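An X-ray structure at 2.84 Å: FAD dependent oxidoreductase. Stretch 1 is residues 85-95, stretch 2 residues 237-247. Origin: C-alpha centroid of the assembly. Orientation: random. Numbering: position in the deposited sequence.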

# COMPACT_ATOMS: atom_id res chain seq x y z
N TYR A 85 19.08 6.52 15.56
CA TYR A 85 19.48 7.58 16.47
C TYR A 85 20.73 8.28 15.96
O TYR A 85 21.61 7.67 15.34
CB TYR A 85 19.74 7.03 17.87
CG TYR A 85 20.14 8.09 18.87
CD1 TYR A 85 19.18 8.82 19.56
CD2 TYR A 85 21.48 8.37 19.13
CE1 TYR A 85 19.54 9.80 20.47
CE2 TYR A 85 21.84 9.35 20.04
CZ TYR A 85 20.87 10.06 20.71
OH TYR A 85 21.23 11.03 21.61
N SER A 86 20.81 9.59 16.22
CA SER A 86 21.97 10.38 15.83
C SER A 86 21.96 11.73 16.53
O SER A 86 20.95 12.44 16.51
CB SER A 86 22.01 10.56 14.32
OG SER A 86 23.21 11.21 13.91
N ARG A 87 23.07 12.09 17.17
CA ARG A 87 23.21 13.39 17.83
C ARG A 87 23.61 14.41 16.77
O ARG A 87 24.77 14.82 16.64
CB ARG A 87 24.24 13.30 18.96
CG ARG A 87 24.35 14.55 19.82
CD ARG A 87 25.37 14.36 20.94
NE ARG A 87 25.50 15.54 21.79
CZ ARG A 87 26.39 16.52 21.60
NH1 ARG A 87 27.24 16.48 20.59
NH2 ARG A 87 26.42 17.55 22.43
N VAL A 88 22.61 14.84 15.99
CA VAL A 88 22.84 15.68 14.83
C VAL A 88 22.70 17.17 15.12
O VAL A 88 22.92 17.99 14.22
CB VAL A 88 21.89 15.30 13.68
CG1 VAL A 88 22.12 13.87 13.23
CG2 VAL A 88 20.43 15.50 14.10
N GLY A 89 22.33 17.54 16.34
CA GLY A 89 22.05 18.92 16.65
C GLY A 89 20.69 19.35 16.15
O GLY A 89 20.00 18.64 15.41
N ALA A 90 20.28 20.55 16.57
CA ALA A 90 18.97 21.08 16.23
C ALA A 90 19.08 22.56 15.91
O ALA A 90 19.98 23.25 16.40
CB ALA A 90 17.96 20.87 17.36
N LEU A 91 18.16 23.03 15.07
CA LEU A 91 18.04 24.44 14.72
C LEU A 91 16.68 24.94 15.16
O LEU A 91 15.65 24.36 14.79
CB LEU A 91 18.22 24.65 13.21
CG LEU A 91 19.59 24.32 12.62
CD1 LEU A 91 19.53 24.38 11.11
CD2 LEU A 91 20.65 25.27 13.15
N VAL A 92 16.66 26.01 15.95
CA VAL A 92 15.43 26.63 16.43
C VAL A 92 15.23 27.91 15.64
O VAL A 92 16.10 28.79 15.63
CB VAL A 92 15.49 26.90 17.94
CG1 VAL A 92 14.16 27.47 18.42
CG2 VAL A 92 15.84 25.63 18.69
N LEU A 93 14.08 28.02 14.97
CA LEU A 93 13.77 29.15 14.11
C LEU A 93 12.63 29.97 14.70
O LEU A 93 11.94 29.54 15.63
CB LEU A 93 13.39 28.67 12.70
CG LEU A 93 14.51 28.20 11.77
CD1 LEU A 93 15.42 27.21 12.46
CD2 LEU A 93 13.90 27.57 10.51
N ALA A 94 12.45 31.16 14.14
CA ALA A 94 11.32 32.02 14.47
C ALA A 94 11.24 33.09 13.39
O ALA A 94 12.23 33.39 12.72
CB ALA A 94 11.46 32.64 15.86
N GLU A 95 10.04 33.64 13.21
CA GLU A 95 9.83 34.59 12.13
C GLU A 95 10.48 35.94 12.44
O GLU A 95 11.31 36.43 11.68
CB GLU A 95 8.34 34.75 11.85
CG GLU A 95 7.70 33.53 11.18
CD GLU A 95 8.32 33.21 9.83
OE1 GLU A 95 9.05 34.07 9.28
OE2 GLU A 95 8.07 32.10 9.31
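Stretch 2 237-247: TSGWPVVLPMN

Stretch 2 enters through a type I beta turn from Thr237 to Trp240, closed by a hydrogen bond from Trp240 N to Thr237 O (3.0 Å), and then extends as a strand over residues 242-244. This strand runs beside the strand that begins at Ala90 in stretch 1, in the same direction, with an angle of 18° between the two axes (signed crossing angle -18°) and a closest approach of 4.4 Å. Ala90 pairs with Val242, Leu91 with Val243 and Val92 with Leu244, at CA-CA distances of 4.2, 4.7 and 4.6 Å.

Four backbone hydrogen bonds fix this register, in the staggered pattern of parallel strands, where one residue bonds to two partners that flank its opposite number. Val242 N donates to Gly89 O at 2.9 Å, almost linearly at 170°. The carbonyl of the same valine, Val242 O, accepts from Leu91 N at a short 2.5 Å, so Val242 is satisfied at both ends. Leu91 O in turn accepts from Leu244 N at 2.7 Å, and Leu244 O closes the ladder by accepting from Leu93 N at 2.9 Å. Leu91 and Leu244 therefore also use both their amide and their carbonyl across the interface. Weaker CA-H...O contacts supplement the ladder: Val242 O lies 3.3 Å from Ala90 CA, Leu91 O 3.3 Å from Val243 CA, and Leu244 O 3.4 Å from Val92 CA. Ser238 OG, Thr237 OG1 and Arg87 NH2 are hydrogen-bonded elsewhere in the structure, and Val88 N makes a weak bond to Ser86 O (3.0 Å).

At the start of the ladder Gly89 adopts a positive phi of 78°, which by itself favours glycine, and its carbonyl takes the first hydrogen bond. Pro241 has no amide hydrogen to leave unpaired; its CB packs 3.3 Å from Gly89 O, and its CG lies 3.8 Å from Leu91 CD1. Val88 points toward stretch 2, its CB 3.5 Å from Trp240 O and its CG2 4.2 Å from Val242 CG2.

Along the strands, beta-branched and aliphatic residues suit the extended backbone and fill the sheet faces. Ala90 and Val92 share one face with Val242 and Leu244; Ala90 CB meets Val242 CB at 4.0 Å, and Val92 CG2 meets Leu244 CD1 at 4.2 Å. Leu91 and Val243 point to the other face, while Leu93 CD2 packs 3.8 Å from Val243 CG1.

Past Leu244 the pairing stops. Pro245 cannot donate an amide hydrogen, and Pro245 O lies 3.4 Å from Leu93 O, two acceptors that cannot bond to each other. Met246 starts toward stretch 1, its CG 3.5 Å from Val92 CG1, but the end of its side chain leads away.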

# COMPACT_ATOMS: atom_id res chain seq x y z
N THR A 237 21.85 12.99 3.78
CA THR A 237 21.17 13.68 4.87
C THR A 237 21.61 13.20 6.25
O THR A 237 21.07 13.67 7.26
CB THR A 237 19.65 13.51 4.74
OG1 THR A 237 19.32 12.11 4.73
CG2 THR A 237 19.15 14.15 3.46
N SER A 238 22.57 12.27 6.33
CA SER A 238 22.97 11.72 7.62
C SER A 238 23.44 12.78 8.60
O SER A 238 23.40 12.55 9.81
CB SER A 238 24.08 10.69 7.41
OG SER A 238 25.21 11.27 6.78
N GLY A 239 23.88 13.94 8.11
CA GLY A 239 24.39 15.00 8.95
C GLY A 239 23.46 16.18 9.13
O GLY A 239 23.86 17.17 9.74
N TRP A 240 22.24 16.10 8.62
CA TRP A 240 21.34 17.24 8.72
C TRP A 240 20.75 17.31 10.13
O TRP A 240 20.38 16.28 10.71
CB TRP A 240 20.22 17.13 7.70
CG TRP A 240 20.68 17.35 6.29
CD1 TRP A 240 21.96 17.40 5.84
CD2 TRP A 240 19.84 17.55 5.14
NE1 TRP A 240 21.99 17.62 4.49
CE2 TRP A 240 20.70 17.72 4.03
CE3 TRP A 240 18.46 17.61 4.95
CZ2 TRP A 240 20.21 17.94 2.75
CZ3 TRP A 240 17.98 17.83 3.67
CH2 TRP A 240 18.86 17.99 2.59
N PRO A 241 20.63 18.51 10.70
CA PRO A 241 20.11 18.64 12.06
C PRO A 241 18.58 18.61 12.08
O PRO A 241 17.92 18.48 11.06
CB PRO A 241 20.65 20.01 12.50
CG PRO A 241 20.67 20.79 11.24
CD PRO A 241 21.04 19.81 10.15
N VAL A 242 18.04 18.74 13.29
CA VAL A 242 16.61 18.91 13.47
C VAL A 242 16.26 20.39 13.32
O VAL A 242 17.10 21.27 13.56
CB VAL A 242 16.18 18.38 14.86
CG1 VAL A 242 14.69 18.56 15.07
CG2 VAL A 242 16.57 16.91 15.00
N VAL A 243 15.03 20.67 12.90
CA VAL A 243 14.55 22.03 12.72
C VAL A 243 13.29 22.21 13.56
O VAL A 243 12.38 21.38 13.51
CB VAL A 243 14.26 22.34 11.24
CG1 VAL A 243 13.82 23.78 11.07
CG2 VAL A 243 15.48 22.05 10.39
N LEU A 244 13.26 23.29 14.35
CA LEU A 244 12.15 23.59 15.26
C LEU A 244 11.69 25.01 15.01
O LEU A 244 12.16 25.95 15.66
CB LEU A 244 12.57 23.39 16.71
CG LEU A 244 13.18 22.04 17.07
CD1 LEU A 244 13.63 22.03 18.52
CD2 LEU A 244 12.20 20.92 16.80
N PRO A 245 10.76 25.22 14.07
CA PRO A 245 10.28 26.58 13.79
C PRO A 245 9.41 27.18 14.89
O PRO A 245 8.95 28.31 14.74
CB PRO A 245 9.47 26.41 12.49
CG PRO A 245 9.08 24.98 12.47
CD PRO A 245 10.19 24.23 13.14
N MET A 246 9.18 26.45 15.99
CA MET A 246 8.45 26.99 17.14
C MET A 246 7.07 27.50 16.73
O MET A 246 6.63 28.57 17.14
CB MET A 246 9.25 28.11 17.81
CG MET A 246 10.62 27.68 18.30
SD MET A 246 10.55 26.29 19.45
CE MET A 246 9.45 26.94 20.70
N ASN A 247 6.38 26.71 15.90
CA ASN A 247 5.03 27.04 15.46
C ASN A 247 4.14 25.80 15.44
O ASN A 247 3.24 25.70 14.60
CB ASN A 247 5.05 27.70 14.08
CG ASN A 247 5.57 26.78 13.00
OD1 ASN A 247 6.13 25.72 13.30
ND2 ASN A 247 5.40 27.17 11.75